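Local atomic coordinates of hypothetical protein (Fusobacterium nucleatum subsp. nucleatum, PDB entry 2GSL), a protein that might act as a ribonuclease in RNA processing, with an all-helical fold that carries a ribonuclease III domain and a bound magnesium ion. Residues Asp5-Asp9 / Ala108-Leu112; Ala54-Ser58 / Ser90-Tyr96; Ala24-Leu28 / Val48-Val52; Lys77-Asn81 / Lys97-Ala101. All coordinates share one frame. Numbering follows the deposited sequence.

Contact 1 (Asp5-Asp9 / Ala108-Leu112); sequences DFSKD and AMYLL
An extended N-terminal arm can be laid against a helix end largely through side-chain packing, and D5-D9 against A108-L112 illustrates how. The arm has no regular secondary structure: F6, S7 and K8 are extended (phi/psi -95/-160°, -121/178° and -66/159°), and D9 turns to -60/-18°, its O hydrogen-bonded to R78 of helix 70-80. A108-L111 form the last part of helix 93-111, and L112, at -99/28°, is the first residue to leave helical angles; its N still donates to A108 O at 3.0 Å. The backbones come closest at D9 and A108, 6.4 Å between CA atoms. F6 points toward the helix with chi1 off the wells at -24°, bringing its CD2 within 3.6 Å of L111 CD2. L111 is m,t and points toward the arm; it also touches L18 and L21 of helix 15-34. This joins the loop before helix 15-34 to the C-terminal end of helix 93-111, a helix of the all-helical ribonuclease III fold. L112, also m,t, leaves its CB sideways yet sends CD1 to 3.0 Å from D9 OD2, a tight contact, while D9 (chi1 m) also places OD1 4.1 Å from L111 CB. K8 starts away from the helix, but its t,p,t,t chain curls back until NZ is 3.5 Å from L112 CD2. From the second subunit, Q36 packs on F6, and K32 is hydrogen-bonded to the hydroxyl of Y110.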
loop_
_atom_site.group_PDB
_atom_site.type_symbol
_atom_site.label_atom_id
_atom_site.label_comp_id
_atom_site.label_asym_id
_atom_site.label_seq_id
_atom_site.Cartn_x
_atom_site.Cartn_y
_atom_site.Cartn_z
ATOM N N ASP A 5 6.708 -4.134 -19.300
ATOM C CA ASP A 5 7.135 -2.787 -18.818
ATOM C C ASP A 5 5.994 -1.801 -19.018
ATOM O O ASP A 5 5.087 -2.043 -19.811
ATOM C CB ASP A 5 8.377 -2.322 -19.588
ATOM C CG ASP A 5 8.978 -1.042 -19.022
ATOM O OD1 ASP A 5 8.377 0.039 -19.201
ATOM O OD2 ASP A 5 10.056 -1.120 -18.395
ATOM N N PHE A 6 6.045 -0.688 -18.298
ATOM C CA PHE A 6 5.002 0.325 -18.390
ATOM C C PHE A 6 5.389 1.416 -19.395
ATOM O O PHE A 6 6.243 1.201 -20.260
ATOM C CB PHE A 6 4.766 0.946 -17.007
ATOM C CG PHE A 6 5.163 0.051 -15.859
ATOM C CD1 PHE A 6 4.569 -1.198 -15.683
ATOM C CD2 PHE A 6 6.137 0.458 -14.953
ATOM C CE1 PHE A 6 4.942 -2.027 -14.621
ATOM C CE2 PHE A 6 6.516 -0.362 -13.889
ATOM C CZ PHE A 6 5.915 -1.608 -13.724
ATOM N N SER A 7 4.751 2.580 -19.270
ATOM C CA SER A 7 5.008 3.730 -20.139
ATOM C C SER A 7 5.473 4.918 -19.299
ATOM O O SER A 7 5.537 4.828 -18.074
ATOM C CB SER A 7 3.740 4.123 -20.901
ATOM O OG SER A 7 3.360 3.128 -21.839
ATOM N N LYS A 8 5.792 6.032 -19.955
ATOM C CA LYS A 8 6.249 7.232 -19.248
ATOM C C LYS A 8 5.128 7.812 -18.386
ATOM O O LYS A 8 3.950 7.543 -18.622
ATOM C CB LYS A 8 6.739 8.293 -20.246
ATOM C CG LYS A 8 7.471 9.474 -19.601
ATOM C CD LYS A 8 8.713 9.002 -18.841
ATOM C CE LYS A 8 9.461 10.153 -18.187
ATOM N NZ LYS A 8 10.657 9.671 -17.441
ATOM N N ASP A 9 5.508 8.605 -17.386
ATOM C CA ASP A 9 4.550 9.226 -16.477
ATOM C C ASP A 9 3.580 10.113 -17.229
ATOM O O ASP A 9 2.523 10.477 -16.712
ATOM C CB ASP A 9 5.274 10.065 -15.423
ATOM C CG ASP A 9 6.368 9.293 -14.719
ATOM O OD1 ASP A 9 6.140 8.111 -14.381
ATOM O OD2 ASP A 9 7.452 9.873 -14.492
ATOM N N ALA A 108 4.434 8.688 -9.019
ATOM C CA ALA A 108 5.361 8.874 -10.125
ATOM C C ALA A 108 6.801 8.526 -9.743
ATOM O O ALA A 108 7.472 7.783 -10.450
ATOM C CB ALA A 108 5.281 10.308 -10.622
HETATM N N MSE A 109 7.269 9.064 -8.624
HETATM C CA MSE A 109 8.625 8.811 -8.173
HETATM C C MSE A 109 8.888 7.310 -8.129
HETATM O O MSE A 109 9.937 6.831 -8.568
HETATM C CB MSE A 109 8.837 9.434 -6.796
HETATM C CG MSE A 109 8.660 10.957 -6.762
HETATM SE SE MSE A 109 8.833 11.678 -4.954
HETATM C CE MSE A 109 9.053 13.559 -5.368
ATOM N N TYR A 110 7.922 6.559 -7.623
ATOM C CA TYR A 110 8.073 5.121 -7.538
ATOM C C TYR A 110 8.327 4.533 -8.935
ATOM O O TYR A 110 9.375 3.938 -9.186
ATOM C CB TYR A 110 6.813 4.533 -6.929
ATOM C CG TYR A 110 6.949 3.106 -6.506
ATOM C CD1 TYR A 110 7.424 2.773 -5.252
ATOM C CD2 TYR A 110 6.552 2.086 -7.352
ATOM C CE1 TYR A 110 7.487 1.454 -4.849
ATOM C CE2 TYR A 110 6.610 0.773 -6.968
ATOM C CZ TYR A 110 7.071 0.458 -5.717
ATOM O OH TYR A 110 7.071 -0.862 -5.335
ATOM N N LEU A 111 7.368 4.707 -9.842
ATOM C CA LEU A 111 7.498 4.209 -11.211
ATOM C C LEU A 111 8.825 4.610 -11.875
ATOM O O LEU A 111 9.283 3.947 -12.805
ATOM C CB LEU A 111 6.324 4.700 -12.060
ATOM C CG LEU A 111 5.024 3.962 -11.791
ATOM C CD1 LEU A 111 3.888 4.565 -12.599
ATOM C CD2 LEU A 111 5.204 2.517 -12.148
ATOM N N LEU A 112 9.432 5.695 -11.403
ATOM C CA LEU A 112 10.706 6.146 -11.950
ATOM C C LEU A 112 11.857 5.690 -11.078
ATOM O O LEU A 112 12.893 6.349 -11.022
ATOM C CB LEU A 112 10.763 7.667 -12.053
ATOM C CG LEU A 112 9.920 8.296 -13.146
ATOM C CD1 LEU A 112 10.082 9.799 -13.101
ATOM C CD2 LEU A 112 10.342 7.735 -14.487
#

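Contact 2 (Ala54-Ser58 / Ser90-Tyr96); sequences AKYQS and SCTVMEY
Where a loop turns into a helix, its first turn can be both capped and packed, as the start of helix 93-111 in this ribonuclease III domain demonstrates. S90-T92 form the loop, T92 is the N-cap, and V93-Y96 open the helix; T92 OG1 (chi1 p) accepts a weak bond from E95 N at 3.3 Å. Against it lies the first turn of helix 54-64, with CA-CA distances of 5.5 Å for A54 and Y96, 6.0 Å for K55 and C91, and 5.4 Å for S58 and E95. A54 points toward the loop, its CB 3.4 Å from C91 SG and 4.4 Å from Y96 CD2. K55 (m,t,p,p) lays its chain over the loop, with CD 3.4 Å from S90 O and CG 3.7 Å from C91 CB. Its NZ makes a salt bridge, 3.6 Å long, with OE2 of E95, whose m,t rotamer extends to meet it. Q57 turns elsewhere, its NE2 in a weak hydrogen bond with E103, a magnesium ligand. S58 (chi1 t) faces helix 93-111 and is hydrogen-bonded to E98; its OG also sits 3.7 Å from E95 CA and 3.9 Å from E95 CB.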
loop_
_atom_site.group_PDB
_atom_site.type_symbol
_atom_site.label_atom_id
_atom_site.label_comp_id
_atom_site.label_asym_id
_atom_site.label_seq_id
_atom_site.Cartn_x
_atom_site.Cartn_y
_atom_site.Cartn_z
ATOM N N ALA A 54 -6.579 13.277 3.692
ATOM C CA ALA A 54 -6.366 14.377 2.749
ATOM C C ALA A 54 -5.821 15.651 3.394
ATOM O O ALA A 54 -4.910 16.282 2.841
ATOM C CB ALA A 54 -7.651 14.685 1.986
ATOM N N LYS A 55 -6.350 16.029 4.555
ATOM C CA LYS A 55 -5.864 17.244 5.212
ATOM C C LYS A 55 -4.358 17.204 5.449
ATOM O O LYS A 55 -3.660 18.194 5.196
ATOM C CB LYS A 55 -6.585 17.485 6.544
ATOM C CG LYS A 55 -8.045 17.884 6.387
ATOM C CD LYS A 55 -8.724 18.018 7.737
ATOM C CE LYS A 55 -8.307 19.308 8.459
ATOM N NZ LYS A 55 -8.800 20.540 7.742
ATOM N N TYR A 56 -3.852 16.068 5.925
ATOM C CA TYR A 56 -2.420 15.957 6.182
ATOM C C TYR A 56 -1.599 15.924 4.888
ATOM O O TYR A 56 -0.690 16.734 4.705
ATOM C CB TYR A 56 -2.113 14.727 7.047
ATOM C CG TYR A 56 -0.701 14.727 7.601
ATOM C CD1 TYR A 56 0.346 14.162 6.877
ATOM C CD2 TYR A 56 -0.401 15.365 8.808
ATOM C CE1 TYR A 56 1.652 14.236 7.327
ATOM C CE2 TYR A 56 0.908 15.445 9.271
ATOM C CZ TYR A 56 1.933 14.881 8.517
ATOM O OH TYR A 56 3.245 14.992 8.930
ATOM N N GLN A 57 -1.907 15.011 3.976
ATOM C CA GLN A 57 -1.135 14.972 2.740
ATOM C C GLN A 57 -1.061 16.380 2.139
ATOM O O GLN A 57 -0.043 16.758 1.550
ATOM C CB GLN A 57 -1.765 14.015 1.742
ATOM C CG GLN A 57 -2.411 12.839 2.394
ATOM C CD GLN A 57 -2.539 11.669 1.460
ATOM O OE1 GLN A 57 -1.532 11.104 1.032
ATOM N NE2 GLN A 57 -3.775 11.290 1.132
ATOM N N SER A 58 -2.132 17.158 2.310
ATOM C CA SER A 58 -2.198 18.528 1.795
ATOM C C SER A 58 -1.132 19.426 2.426
ATOM O O SER A 58 -0.553 20.287 1.757
ATOM C CB SER A 58 -3.590 19.132 2.041
ATOM O OG SER A 58 -3.642 20.494 1.621
ATOM N N SER A 90 -14.184 15.361 4.957
ATOM C CA SER A 90 -13.360 15.898 6.037
ATOM C C SER A 90 -12.490 17.083 5.666
ATOM O O SER A 90 -11.912 17.724 6.544
ATOM C CB SER A 90 -12.464 14.798 6.603
ATOM O OG SER A 90 -13.212 13.627 6.871
ATOM N N CYS A 91 -12.387 17.378 4.378
ATOM C CA CYS A 91 -11.554 18.490 3.949
ATOM C C CYS A 91 -12.237 19.355 2.899
ATOM O O CYS A 91 -13.437 19.227 2.668
ATOM C CB CYS A 91 -10.215 17.961 3.417
ATOM S SG CYS A 91 -10.344 16.745 2.074
ATOM N N THR A 92 -11.468 20.245 2.274
ATOM C CA THR A 92 -11.995 21.133 1.242
ATOM C C THR A 92 -11.562 20.672 -0.143
ATOM O O THR A 92 -10.696 19.806 -0.283
ATOM C CB THR A 92 -11.494 22.580 1.415
ATOM O OG1 THR A 92 -10.079 22.621 1.198
ATOM C CG2 THR A 92 -11.808 23.099 2.811
ATOM N N VAL A 93 -12.162 21.265 -1.168
ATOM C CA VAL A 93 -11.822 20.919 -2.538
ATOM C C VAL A 93 -10.315 21.061 -2.758
ATOM O O VAL A 93 -9.657 20.129 -3.217
ATOM C CB VAL A 93 -12.579 21.815 -3.543
ATOM C CG1 VAL A 93 -12.215 21.426 -4.976
ATOM C CG2 VAL A 93 -14.078 21.674 -3.322
HETATM N N MSE A 94 -9.775 22.228 -2.414
HETATM C CA MSE A 94 -8.348 22.499 -2.574
HETATM C C MSE A 94 -7.454 21.451 -1.883
HETATM O O MSE A 94 -6.479 20.980 -2.465
HETATM C CB MSE A 94 -8.020 23.889 -2.019
HETATM C CG MSE A 94 -6.592 24.337 -2.273
HETATM SE SE MSE A 94 -6.305 24.791 -4.132
HETATM C CE MSE A 94 -5.242 26.407 -3.859
ATOM N N GLU A 95 -7.795 21.099 -0.646
ATOM C CA GLU A 95 -7.025 20.130 0.124
ATOM C C GLU A 95 -7.079 18.737 -0.488
ATOM O O GLU A 95 -6.069 18.025 -0.551
ATOM C CB GLU A 95 -7.531 20.086 1.567
ATOM C CG GLU A 95 -7.388 21.416 2.279
ATOM C CD GLU A 95 -7.841 21.388 3.726
ATOM O OE1 GLU A 95 -7.641 22.415 4.410
ATOM O OE2 GLU A 95 -8.393 20.357 4.183
ATOM N N TYR A 96 -8.262 18.354 -0.946
ATOM C CA TYR A 96 -8.447 17.048 -1.552
ATOM C C TYR A 96 -7.585 16.967 -2.815
ATOM O O TYR A 96 -6.883 15.981 -3.041
ATOM C CB TYR A 96 -9.925 16.846 -1.885
ATOM C CG TYR A 96 -10.263 15.436 -2.275
ATOM C CD1 TYR A 96 -10.153 15.005 -3.600
ATOM C CD2 TYR A 96 -10.631 14.508 -1.308
ATOM C CE1 TYR A 96 -10.398 13.674 -3.943
ATOM C CE2 TYR A 96 -10.873 13.186 -1.638
ATOM C CZ TYR A 96 -10.754 12.771 -2.950
ATOM O OH TYR A 96 -10.955 11.440 -3.238
#

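Contact 3 (Ala24-Leu28 / Val48-Val52); sequences AIWEL and VKAKV
Helices 15-34 and 41-52 of the ribonuclease III domain cross here with local axes 10.5 Å apart at closest approach and at 142° between their N-to-C directions, a strongly oblique antiparallel crossing. A24-L28 is regular helix, with L28 N to A24 O at 3.1 Å. Along V48-V52 the phi/psi values shift to -107/13° at K51 and -110/-7° at V52, and the nearest CA pair is E27 and V52 at 6.6 Å. At this spacing W26 and E27 on one side meet V48, K51 O and V52 on the other. W26 (chi1 t, chi2 -104°) reaches across with its ring edge, while L102 and I106 of helix 93-111 and I121, I122 and V125 of helix 115-127 pack around the indole. V52 CG2 meets that edge 3.8 Å from W26 CD1 and also lies 3.7 Å from E27 CG. E27, with off-well chi1 (-100°) and chi2 (-97°), brings OE1 to 3.2 Å from V48 CG1, and its carboxylate is held in a salt bridge with R31. The polar link is nearly straight: W26 NE1 donates to K51 O at 2.8 Å, with an angle of 171° at the hydrogen.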
loop_
_atom_site.group_PDB
_atom_site.type_symbol
_atom_site.label_atom_id
_atom_site.label_comp_id
_atom_site.label_asym_id
_atom_site.label_seq_id
_atom_site.Cartn_x
_atom_site.Cartn_y
_atom_site.Cartn_z
ATOM N N ALA A 24 -1.480 3.805 -2.204
ATOM C CA ALA A 24 -1.025 2.534 -1.647
ATOM C C ALA A 24 0.412 2.653 -1.145
ATOM O O ALA A 24 0.770 2.082 -0.104
ATOM C CB ALA A 24 -1.124 1.429 -2.695
ATOM N N ILE A 25 1.227 3.412 -1.878
ATOM C CA ILE A 25 2.635 3.607 -1.524
ATOM C C ILE A 25 2.733 4.382 -0.214
ATOM O O ILE A 25 3.576 4.083 0.644
ATOM C CB ILE A 25 3.394 4.390 -2.651
ATOM C CG1 ILE A 25 3.370 3.584 -3.956
ATOM C CG2 ILE A 25 4.844 4.630 -2.275
ATOM C CD1 ILE A 25 3.885 4.346 -5.142
ATOM N N TRP A 26 1.866 5.386 -0.075
ATOM C CA TRP A 26 1.832 6.233 1.121
ATOM C C TRP A 26 1.422 5.401 2.325
ATOM O O TRP A 26 2.109 5.430 3.352
ATOM C CB TRP A 26 0.843 7.390 0.929
ATOM C CG TRP A 26 0.936 8.454 1.960
ATOM C CD1 TRP A 26 0.086 8.659 2.997
ATOM C CD2 TRP A 26 1.933 9.482 2.047
ATOM N NE1 TRP A 26 0.492 9.750 3.733
ATOM C CE2 TRP A 26 1.629 10.263 3.173
ATOM C CE3 TRP A 26 3.067 9.798 1.294
ATOM C CZ2 TRP A 26 2.399 11.363 3.545
ATOM C CZ3 TRP A 26 3.836 10.891 1.664
ATOM C CH2 TRP A 26 3.507 11.651 2.782
ATOM N N GLU A 27 0.328 4.648 2.210
ATOM C CA GLU A 27 -0.099 3.832 3.349
ATOM C C GLU A 27 1.062 2.978 3.821
ATOM O O GLU A 27 1.467 3.060 4.981
ATOM C CB GLU A 27 -1.304 2.935 3.007
ATOM C CG GLU A 27 -2.648 3.484 3.496
ATOM C CD GLU A 27 -3.110 2.903 4.836
ATOM O OE1 GLU A 27 -2.406 3.037 5.853
ATOM O OE2 GLU A 27 -4.206 2.308 4.893
ATOM N N LEU A 28 1.615 2.179 2.910
ATOM C CA LEU A 28 2.733 1.280 3.227
ATOM C C LEU A 28 3.823 1.934 4.059
ATOM O O LEU A 28 4.177 1.432 5.119
ATOM C CB LEU A 28 3.353 0.726 1.942
ATOM C CG LEU A 28 4.464 -0.290 2.141
ATOM C CD1 LEU A 28 3.995 -1.370 3.116
ATOM C CD2 LEU A 28 4.827 -0.891 0.815
ATOM N N VAL A 48 -1.916 5.992 12.123
ATOM C CA VAL A 48 -1.823 5.828 10.683
ATOM C C VAL A 48 -2.811 6.752 9.983
ATOM O O VAL A 48 -2.429 7.508 9.084
ATOM C CB VAL A 48 -2.114 4.379 10.268
ATOM C CG1 VAL A 48 -2.091 4.261 8.759
ATOM C CG2 VAL A 48 -1.079 3.450 10.885
ATOM N N LYS A 49 -4.073 6.695 10.410
ATOM C CA LYS A 49 -5.125 7.520 9.824
ATOM C C LYS A 49 -4.808 8.997 9.934
ATOM O O LYS A 49 -5.232 9.811 9.106
ATOM C CB LYS A 49 -6.468 7.259 10.505
ATOM C CG LYS A 49 -7.026 5.883 10.253
ATOM C CD LYS A 49 -8.454 5.758 10.751
ATOM C CE LYS A 49 -8.990 4.338 10.518
ATOM N NZ LYS A 49 -10.405 4.145 10.979
ATOM N N ALA A 50 -4.060 9.342 10.968
ATOM C CA ALA A 50 -3.701 10.721 11.187
ATOM C C ALA A 50 -2.840 11.256 10.063
ATOM O O ALA A 50 -3.012 12.399 9.665
ATOM C CB ALA A 50 -2.976 10.864 12.520
ATOM N N LYS A 51 -1.919 10.456 9.535
ATOM C CA LYS A 51 -1.063 10.974 8.464
ATOM C C LYS A 51 -1.410 10.416 7.101
ATOM O O LYS A 51 -0.649 10.570 6.154
ATOM C CB LYS A 51 0.421 10.682 8.726
ATOM C CG LYS A 51 0.835 10.559 10.164
ATOM C CD LYS A 51 0.543 11.788 10.982
ATOM C CE LYS A 51 0.916 11.499 12.440
ATOM N NZ LYS A 51 0.362 10.158 12.882
ATOM N N VAL A 52 -2.562 9.780 7.005
ATOM C CA VAL A 52 -2.999 9.189 5.761
ATOM C C VAL A 52 -4.198 9.950 5.148
ATOM O O VAL A 52 -4.593 9.678 4.014
ATOM C CB VAL A 52 -3.356 7.703 6.020
ATOM C CG1 VAL A 52 -4.828 7.446 5.756
ATOM C CG2 VAL A 52 -2.469 6.797 5.188
#

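Contact 4 (Lys77-Asn81 / Lys97-Ala101); sequences KRAKN and KEATA
Small residues let two helices approach closely, and lysines can then add polar links beside the contact; K77-N81 packed on K97-A101 is a clear case. K77-K80 end helix 70-80, with K80 N bonded to K77 O at 2.9 Å, and K97-A101 lie within helix 93-111, with A101 N bonded to K97 O at 2.8 Å. The local chain directions are roughly opposite. Two CA pairs, A79 with A101 and K80 with K97, are each only 4.7 Å apart. The apolar part centres on the alanines, which point toward each other: A79 CB is 3.6 Å from A101 CA and 3.9 Å from A101 CB, while the aliphatic stem of K80 puts CG 3.7 Å from A101 CB. Y61 of helix 54-64 also touches A101, K80 and E98. Of the polar links, one uses the main chain: K97, with chi1 m, chi2 off at 148° and chi3 and chi4 p, curls NZ to donate to K80 O at 2.9 Å, close to the helix end; K97 NZ also lies 3.6 Å from N81 CA. The other is ionic: K80 (m,t,p,t) sends NZ to E98 OE1 in a hydrogen-bonded salt bridge of 3.2 Å, while E98 OE2 is hydrogen-bonded to S58. Alanine-to-alanine contact supplemented by lysine bonds thus joins helices 70-80 and 93-111, consecutive in the chain, within the ribonuclease III domain.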
loop_
_atom_site.group_PDB
_atom_site.type_symbol
_atom_site.label_atom_id
_atom_site.label_comp_id
_atom_site.label_asym_id
_atom_site.label_seq_id
_atom_site.Cartn_x
_atom_site.Cartn_y
_atom_site.Cartn_z
ATOM N N LYS A 77 0.953 19.735 -10.398
ATOM C CA LYS A 77 0.034 20.764 -10.888
ATOM C C LYS A 77 -1.146 20.226 -11.687
ATOM O O LYS A 77 -2.293 20.513 -11.347
ATOM C CB LYS A 77 0.801 21.799 -11.729
ATOM C CG LYS A 77 0.069 23.137 -11.933
ATOM C CD LYS A 77 -0.957 23.101 -13.068
ATOM C CE LYS A 77 -0.319 23.353 -14.438
ATOM N NZ LYS A 77 0.085 24.778 -14.655
ATOM N N ARG A 78 -0.876 19.460 -12.745
ATOM C CA ARG A 78 -1.956 18.921 -13.569
ATOM C C ARG A 78 -2.878 18.056 -12.740
ATOM O O ARG A 78 -4.063 17.930 -13.041
ATOM C CB ARG A 78 -1.417 18.098 -14.748
ATOM C CG ARG A 78 -0.700 16.806 -14.377
ATOM C CD ARG A 78 -0.825 15.735 -15.487
ATOM N NE ARG A 78 0.416 14.971 -15.677
ATOM C CZ ARG A 78 0.473 13.678 -15.989
ATOM N NH1 ARG A 78 -0.643 12.978 -16.145
ATOM N NH2 ARG A 78 1.650 13.088 -16.156
ATOM N N ALA A 79 -2.319 17.466 -11.687
ATOM C CA ALA A 79 -3.074 16.601 -10.784
ATOM C C ALA A 79 -4.049 17.405 -9.918
ATOM O O ALA A 79 -5.123 16.915 -9.582
ATOM C CB ALA A 79 -2.110 15.805 -9.900
ATOM N N LYS A 80 -3.678 18.635 -9.564
ATOM C CA LYS A 80 -4.544 19.472 -8.746
ATOM C C LYS A 80 -5.834 19.803 -9.477
ATOM O O LYS A 80 -6.925 19.557 -8.961
ATOM C CB LYS A 80 -3.842 20.772 -8.339
ATOM C CG LYS A 80 -2.721 20.566 -7.332
ATOM C CD LYS A 80 -2.033 21.866 -6.929
ATOM C CE LYS A 80 -2.875 22.715 -5.983
ATOM N NZ LYS A 80 -2.073 23.861 -5.424
ATOM N N ASN A 81 -5.711 20.358 -10.680
ATOM C CA ASN A 81 -6.888 20.717 -11.471
ATOM C C ASN A 81 -7.294 19.625 -12.451
ATOM O O ASN A 81 -8.135 18.783 -12.137
ATOM C CB ASN A 81 -6.663 22.044 -12.223
ATOM C CG ASN A 81 -5.186 22.462 -12.292
ATOM O OD1 ASN A 81 -4.567 22.822 -11.276
ATOM N ND2 ASN A 81 -4.622 22.436 -13.502
ATOM N N LYS A 97 -7.633 18.019 -3.627
ATOM C CA LYS A 97 -6.852 18.064 -4.847
ATOM C C LYS A 97 -5.361 17.930 -4.523
ATOM O O LYS A 97 -4.675 17.067 -5.072
ATOM C CB LYS A 97 -7.138 19.365 -5.609
ATOM C CG LYS A 97 -8.566 19.431 -6.180
ATOM C CD LYS A 97 -9.120 20.862 -6.234
ATOM C CE LYS A 97 -8.433 21.758 -7.284
ATOM N NZ LYS A 97 -8.945 21.607 -8.692
ATOM N N GLU A 98 -4.861 18.765 -3.621
ATOM C CA GLU A 98 -3.456 18.703 -3.251
ATOM C C GLU A 98 -3.111 17.343 -2.659
ATOM O O GLU A 98 -1.962 16.913 -2.701
ATOM C CB GLU A 98 -3.124 19.810 -2.258
ATOM C CG GLU A 98 -2.989 21.176 -2.907
ATOM C CD GLU A 98 -3.062 22.307 -1.899
ATOM O OE1 GLU A 98 -2.841 23.482 -2.297
ATOM O OE2 GLU A 98 -3.350 22.020 -0.708
ATOM N N ALA A 99 -4.117 16.660 -2.126
ATOM C CA ALA A 99 -3.906 15.342 -1.553
ATOM C C ALA A 99 -3.658 14.339 -2.676
ATOM O O ALA A 99 -2.873 13.391 -2.541
ATOM C CB ALA A 99 -5.124 14.927 -0.735
ATOM N N THR A 100 -4.352 14.554 -3.785
ATOM C CA THR A 100 -4.231 13.709 -4.966
ATOM C C THR A 100 -2.941 14.048 -5.699
ATOM O O THR A 100 -2.249 13.175 -6.207
ATOM C CB THR A 100 -5.388 13.957 -5.907
ATOM O OG1 THR A 100 -6.614 13.729 -5.202
ATOM C CG2 THR A 100 -5.299 13.026 -7.112
ATOM N N ALA A 101 -2.632 15.334 -5.752
ATOM C CA ALA A 101 -1.429 15.778 -6.415
ATOM C C ALA A 101 -0.239 15.161 -5.688
ATOM O O ALA A 101 0.735 14.731 -6.314
ATOM C CB ALA A 101 -1.346 17.302 -6.394
#

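In the fold
Three of the four contacts share helix 93-111: contact 2 at its start, contact 4 on the next turn and contact 1 at its end, so one long helix serves as a common spine. Contacts 2 and 4, centres 10 Å apart, join through S58 OG and E98 OE2 at 2.8 Å; contacts 1 and 4 join through R78 NH2 and D9 O, also 2.8 Å. Contact 3 meets contact 1 where I25 CD1 lies 3.4 Å from Y110 CB. Magnesium, bound by D23 and E103, is about 6 Å from the V52 side chain and 7 Å from that of A54, so contacts 3 and 2 both lie close to the metal site and the probable active site, whereas contact 1 is remote.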